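Local coordinates for protein subtilase cytotoxin, subunit B (Escherichia coli, PDB 3DWA) that forms the pentameric B subunit of an AB5 toxin, which probably recognises host-cell glycans to deliver the catalytic A subunit, at residues C[71-83]-C[93-105]. Numbering follows the deposited sequence.
Sequences GQPVRIYYEPGVW and TSNALVGLSTCTT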
loop_
_atom_site.group_PDB
_atom_site.type_symbol
_atom_site.label_atom_id
_atom_site.label_comp_id
_atom_site.label_asym_id
_atom_site.label_seq_id
_atom_site.Cartn_x
_atom_site.Cartn_y
_atom_site.Cartn_z
ATOM N N GLY C 71 -18.163 -0.881 -1.014
ATOM C CA GLY C 71 -19.545 -0.497 -0.752
ATOM C C GLY C 71 -20.269 -1.412 0.222
ATOM O O GLY C 71 -21.480 -1.286 0.401
ATOM N N GLN C 72 -19.532 -2.355 0.810
ATOM C CA GLN C 72 -19.986 -3.273 1.891
ATOM C C GLN C 72 -20.560 -2.586 3.082
ATOM O O GLN C 72 -20.019 -1.552 3.477
ATOM C CB GLN C 72 -18.763 -3.908 2.544
ATOM C CG GLN C 72 -18.417 -5.079 2.050
ATOM C CD GLN C 72 -17.075 -5.522 2.658
ATOM O OE1 GLN C 72 -15.975 -5.177 2.133
ATOM N NE2 GLN C 72 -17.165 -6.345 3.712
ATOM N N PRO C 73 -21.581 -3.212 3.730
ATOM C CA PRO C 73 -22.093 -2.664 4.974
ATOM C C PRO C 73 -21.126 -3.056 6.115
ATOM O O PRO C 73 -20.748 -4.210 6.201
ATOM C CB PRO C 73 -23.450 -3.376 5.127
ATOM C CG PRO C 73 -23.216 -4.751 4.462
ATOM C CD PRO C 73 -22.325 -4.414 3.286
ATOM N N VAL C 74 -20.738 -2.089 6.943
ATOM C CA VAL C 74 -19.686 -2.240 7.964
ATOM C C VAL C 74 -20.162 -1.590 9.288
ATOM O O VAL C 74 -21.154 -0.844 9.307
ATOM C CB VAL C 74 -18.301 -1.661 7.494
ATOM C CG1 VAL C 74 -17.860 -2.381 6.191
ATOM C CG2 VAL C 74 -18.383 -0.124 7.268
ATOM N N ARG C 75 -19.490 -1.927 10.380
ATOM C CA ARG C 75 -19.717 -1.287 11.664
ATOM C C ARG C 75 -18.640 -0.251 11.810
ATOM O O ARG C 75 -17.471 -0.567 11.591
ATOM C CB ARG C 75 -19.566 -2.302 12.789
ATOM C CG ARG C 75 -19.611 -1.705 14.207
ATOM C CD ARG C 75 -19.760 -2.793 15.225
ATOM N NE ARG C 75 -21.073 -3.446 15.191
ATOM C CZ ARG C 75 -21.370 -4.557 15.890
ATOM N NH1 ARG C 75 -20.450 -5.133 16.669
ATOM N NH2 ARG C 75 -22.580 -5.108 15.810
ATOM N N ILE C 76 -19.051 0.967 12.161
ATOM C CA ILE C 76 -18.162 2.059 12.510
ATOM C C ILE C 76 -18.166 2.173 14.019
ATOM O O ILE C 76 -19.233 2.305 14.624
ATOM C CB ILE C 76 -18.606 3.419 11.836
ATOM C CG1 ILE C 76 -18.014 3.536 10.418
ATOM C CG2 ILE C 76 -18.006 4.615 12.534
ATOM C CD1 ILE C 76 -18.508 2.556 9.447
ATOM N N TYR C 77 -16.976 2.105 14.619
ATOM C CA TYR C 77 -16.771 2.357 16.052
ATOM C C TYR C 77 -16.199 3.729 16.253
ATOM O O TYR C 77 -15.198 4.085 15.624
ATOM C CB TYR C 77 -15.747 1.397 16.610
ATOM C CG TYR C 77 -16.119 -0.039 16.616
ATOM C CD1 TYR C 77 -16.712 -0.619 17.739
ATOM C CD2 TYR C 77 -15.845 -0.853 15.514
ATOM C CE1 TYR C 77 -17.022 -2.000 17.744
ATOM C CE2 TYR C 77 -16.146 -2.201 15.518
ATOM C CZ TYR C 77 -16.722 -2.769 16.645
ATOM O OH TYR C 77 -17.024 -4.103 16.609
ATOM N N TYR C 78 -16.815 4.513 17.142
ATOM C CA TYR C 78 -16.455 5.914 17.277
ATOM C C TYR C 78 -16.430 6.355 18.753
ATOM O O TYR C 78 -17.026 5.729 19.615
ATOM C CB TYR C 78 -17.411 6.800 16.431
ATOM C CG TYR C 78 -18.820 6.891 17.025
ATOM C CD1 TYR C 78 -19.167 7.942 17.859
ATOM C CD2 TYR C 78 -19.767 5.902 16.789
ATOM C CE1 TYR C 78 -20.436 8.024 18.441
ATOM C CE2 TYR C 78 -21.052 5.965 17.359
ATOM C CZ TYR C 78 -21.366 7.024 18.194
ATOM O OH TYR C 78 -22.613 7.122 18.758
ATOM N N GLU C 79 -15.733 7.446 19.021
ATOM C CA GLU C 79 -15.785 8.076 20.320
ATOM C C GLU C 79 -16.156 9.550 20.170
ATOM O O GLU C 79 -15.415 10.298 19.560
ATOM C CB GLU C 79 -14.471 7.945 21.048
ATOM C CG GLU C 79 -14.459 8.791 22.257
ATOM C CD GLU C 79 -13.598 8.238 23.317
ATOM O OE1 GLU C 79 -12.409 8.652 23.384
ATOM O OE2 GLU C 79 -14.117 7.359 24.051
ATOM N N PRO C 80 -17.310 9.963 20.735
ATOM C CA PRO C 80 -17.740 11.385 20.612
ATOM C C PRO C 80 -16.832 12.369 21.375
ATOM O O PRO C 80 -16.124 11.968 22.315
ATOM C CB PRO C 80 -19.162 11.409 21.207
ATOM C CG PRO C 80 -19.481 9.984 21.674
ATOM C CD PRO C 80 -18.243 9.115 21.511
ATOM N N GLY C 81 -16.843 13.637 20.973
ATOM C CA GLY C 81 -16.168 14.694 21.731
ATOM C C GLY C 81 -14.648 14.691 21.715
ATOM O O GLY C 81 -14.016 15.433 22.475
ATOM N N VAL C 82 -14.048 13.881 20.838
ATOM C CA VAL C 82 -12.586 13.780 20.797
ATOM C C VAL C 82 -11.957 15.019 20.166
ATOM O O VAL C 82 -11.008 15.577 20.713
ATOM C CB VAL C 82 -12.089 12.454 20.144
ATOM C CG1 VAL C 82 -10.569 12.393 20.118
ATOM C CG2 VAL C 82 -12.614 11.269 20.920
ATOM N N TRP C 83 -12.488 15.470 19.032
ATOM C CA TRP C 83 -11.930 16.660 18.375
ATOM C C TRP C 83 -12.593 17.894 18.978
ATOM O O TRP C 83 -13.796 17.861 19.249
ATOM C CB TRP C 83 -12.092 16.580 16.844
ATOM C CG TRP C 83 -11.736 15.180 16.340
ATOM C CD1 TRP C 83 -12.560 14.306 15.704
ATOM C CD2 TRP C 83 -10.480 14.508 16.495
ATOM N NE1 TRP C 83 -11.890 13.133 15.432
ATOM C CE2 TRP C 83 -10.617 13.227 15.919
ATOM C CE3 TRP C 83 -9.242 14.869 17.055
ATOM C CZ2 TRP C 83 -9.572 12.297 15.905
ATOM C CZ3 TRP C 83 -8.214 13.943 17.036
ATOM C CH2 TRP C 83 -8.389 12.672 16.463
ATOM N N THR C 93 -16.783 16.769 12.366
ATOM C CA THR C 93 -17.393 16.067 13.503
ATOM C C THR C 93 -16.432 16.088 14.694
ATOM O O THR C 93 -15.226 16.299 14.502
ATOM C CB THR C 93 -17.764 14.593 13.107
ATOM O OG1 THR C 93 -18.297 13.907 14.219
ATOM C CG2 THR C 93 -16.583 13.817 12.634
ATOM N N SER C 94 -16.949 15.824 15.905
ATOM C CA SER C 94 -16.079 15.638 17.064
ATOM C C SER C 94 -15.696 14.180 17.240
ATOM O O SER C 94 -14.838 13.888 18.077
ATOM C CB SER C 94 -16.755 16.149 18.355
ATOM O OG SER C 94 -17.616 15.175 18.921
ATOM N N ASN C 95 -16.335 13.275 16.472
ATOM C CA ASN C 95 -16.130 11.830 16.607
ATOM C C ASN C 95 -14.776 11.345 16.123
ATOM O O ASN C 95 -14.406 11.594 14.988
ATOM C CB ASN C 95 -17.213 10.987 15.901
ATOM C CG ASN C 95 -18.646 11.277 16.403
ATOM O OD1 ASN C 95 -18.849 11.745 17.532
ATOM N ND2 ASN C 95 -19.638 11.033 15.530
ATOM N N ALA C 96 -14.061 10.613 16.980
ATOM C CA ALA C 96 -12.902 9.852 16.539
ATOM C C ALA C 96 -13.374 8.514 16.030
ATOM O O ALA C 96 -14.265 7.906 16.611
ATOM C CB ALA C 96 -11.888 9.655 17.704
ATOM N N LEU C 97 -12.776 8.063 14.924
ATOM C CA LEU C 97 -12.906 6.694 14.424
ATOM C C LEU C 97 -11.966 5.788 15.210
ATOM O O LEU C 97 -10.760 6.058 15.310
ATOM C CB LEU C 97 -12.536 6.660 12.922
ATOM C CG LEU C 97 -12.752 5.323 12.197
ATOM C CD1 LEU C 97 -14.159 4.736 12.422
ATOM C CD2 LEU C 97 -12.367 5.417 10.690
ATOM N N VAL C 98 -12.497 4.712 15.762
ATOM C CA VAL C 98 -11.724 3.900 16.689
ATOM C C VAL C 98 -11.719 2.443 16.307
ATOM O O VAL C 98 -11.094 1.625 16.986
ATOM C CB VAL C 98 -12.107 4.165 18.231
ATOM C CG1 VAL C 98 -12.109 5.651 18.526
ATOM C CG2 VAL C 98 -13.461 3.518 18.663
ATOM N N GLY C 99 -12.374 2.119 15.195
ATOM C CA GLY C 99 -12.464 0.739 14.772
ATOM C C GLY C 99 -13.439 0.512 13.634
ATOM O O GLY C 99 -14.281 1.367 13.362
ATOM N N LEU C 100 -13.346 -0.653 12.991
ATOM C CA LEU C 100 -14.250 -1.031 11.865
ATOM C C LEU C 100 -14.387 -2.538 11.847
ATOM O O LEU C 100 -13.440 -3.251 12.238
ATOM C CB LEU C 100 -13.627 -0.606 10.513
ATOM C CG LEU C 100 -13.388 0.880 10.199
ATOM C CD1 LEU C 100 -12.312 1.113 9.132
ATOM C CD2 LEU C 100 -14.744 1.537 9.775
ATOM N N SER C 101 -15.527 -3.042 11.355
ATOM C CA SER C 101 -15.755 -4.460 11.218
ATOM C C SER C 101 -16.640 -4.742 10.002
ATOM O O SER C 101 -17.506 -3.942 9.669
ATOM C CB SER C 101 -16.551 -4.969 12.432
ATOM O OG SER C 101 -15.721 -5.055 13.574
ATOM N N THR C 102 -16.490 -5.927 9.429
ATOM C CA THR C 102 -17.443 -6.434 8.460
ATOM C C THR C 102 -18.753 -6.846 9.176
ATOM O O THR C 102 -18.764 -7.136 10.375
ATOM C CB THR C 102 -16.841 -7.626 7.735
ATOM O OG1 THR C 102 -16.523 -8.634 8.695
ATOM C CG2 THR C 102 -15.550 -7.187 6.988
ATOM N N CYS C 103 -19.850 -6.879 8.429
ATOM C CA CYS C 103 -21.146 -7.257 8.981
ATOM C C CYS C 103 -21.728 -8.412 8.222
ATOM O O CYS C 103 -21.536 -8.546 7.000
ATOM C CB CYS C 103 -22.117 -6.070 8.899
ATOM S SG CYS C 103 -21.622 -4.690 9.903
ATOM N N THR C 104 -22.447 -9.261 8.946
ATOM C CA THR C 104 -23.204 -10.336 8.349
ATOM C C THR C 104 -24.650 -9.869 8.057
ATOM O O THR C 104 -25.238 -10.262 7.055
ATOM C CB THR C 104 -23.227 -11.583 9.282
ATOM O OG1 THR C 104 -23.418 -11.117 10.611
ATOM C CG2 THR C 104 -21.887 -12.267 9.283
ATOM N N THR C 105 -25.229 -9.048 8.929
ATOM C CA THR C 105 -26.513 -8.427 8.607
ATOM C C THR C 105 -26.415 -6.902 8.821
ATOM O O THR C 105 -25.343 -6.367 9.085
ATOM C CB THR C 105 -27.715 -9.052 9.408
ATOM O OG1 THR C 105 -27.662 -8.605 10.754
ATOM C CG2 THR C 105 -27.693 -10.611 9.414
HETATM O O HOH W 1 -19.453 -6.356 5.428
#
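Tyr77 lays the edge of its ring along the backbone of Gly99, with CD2 3.3 Å from Gly99 C, a closeness that suits a residue without a side chain. Its CG is anti to the carbonyl carbon (chi1 -65°), which carries the ring past Gly99 toward Ser101, while Arg75 CG lies over one face, toward the rim of the ring. Val98 and Gly99 both stand opposite Tyr77, a classic beta bulge in the antiparallel pair: Val98 N donates a 2.8 Å hydrogen bond to Tyr77 O, and Tyr77 N reaches Gly99 O from above the carbonyl plane. On the opposite face from Tyr77, Ile76 CG1 and Leu100 CD2 lie 3.9 Å apart, the two side chains side by side, and Leu97 crosses Ile76 at about a right angle.

Past the end of strand 73-79, loop residues 81-83 bond to those before strand 96-102; helix 86-91 lies in the connection. Ser94 OG accepts from Gly81 N at 2.7 Å, and Ser94 O receives a nearly straight bond from Trp83 N (171°). The indole NE1 adds a weak hydrogen bond to Asn95 O, while CZ2 rests on Ala96 CB. At the other end, one water joins Gln72 NE2, Pro73 O and Cys103 N; Cys103 is disulfide-bonded to Cys109.

Ile76 and Leu97 meet Ile32 of strand 27-35, and Val74 and Leu100 touch helix 57-70; this helix packed on a curled antiparallel sheet is consistent with the OB-fold of AB5 toxin B subunits. Leu100 and Ser101 also pair with a strand of a neighbouring subunit, continuing the sheet between chains.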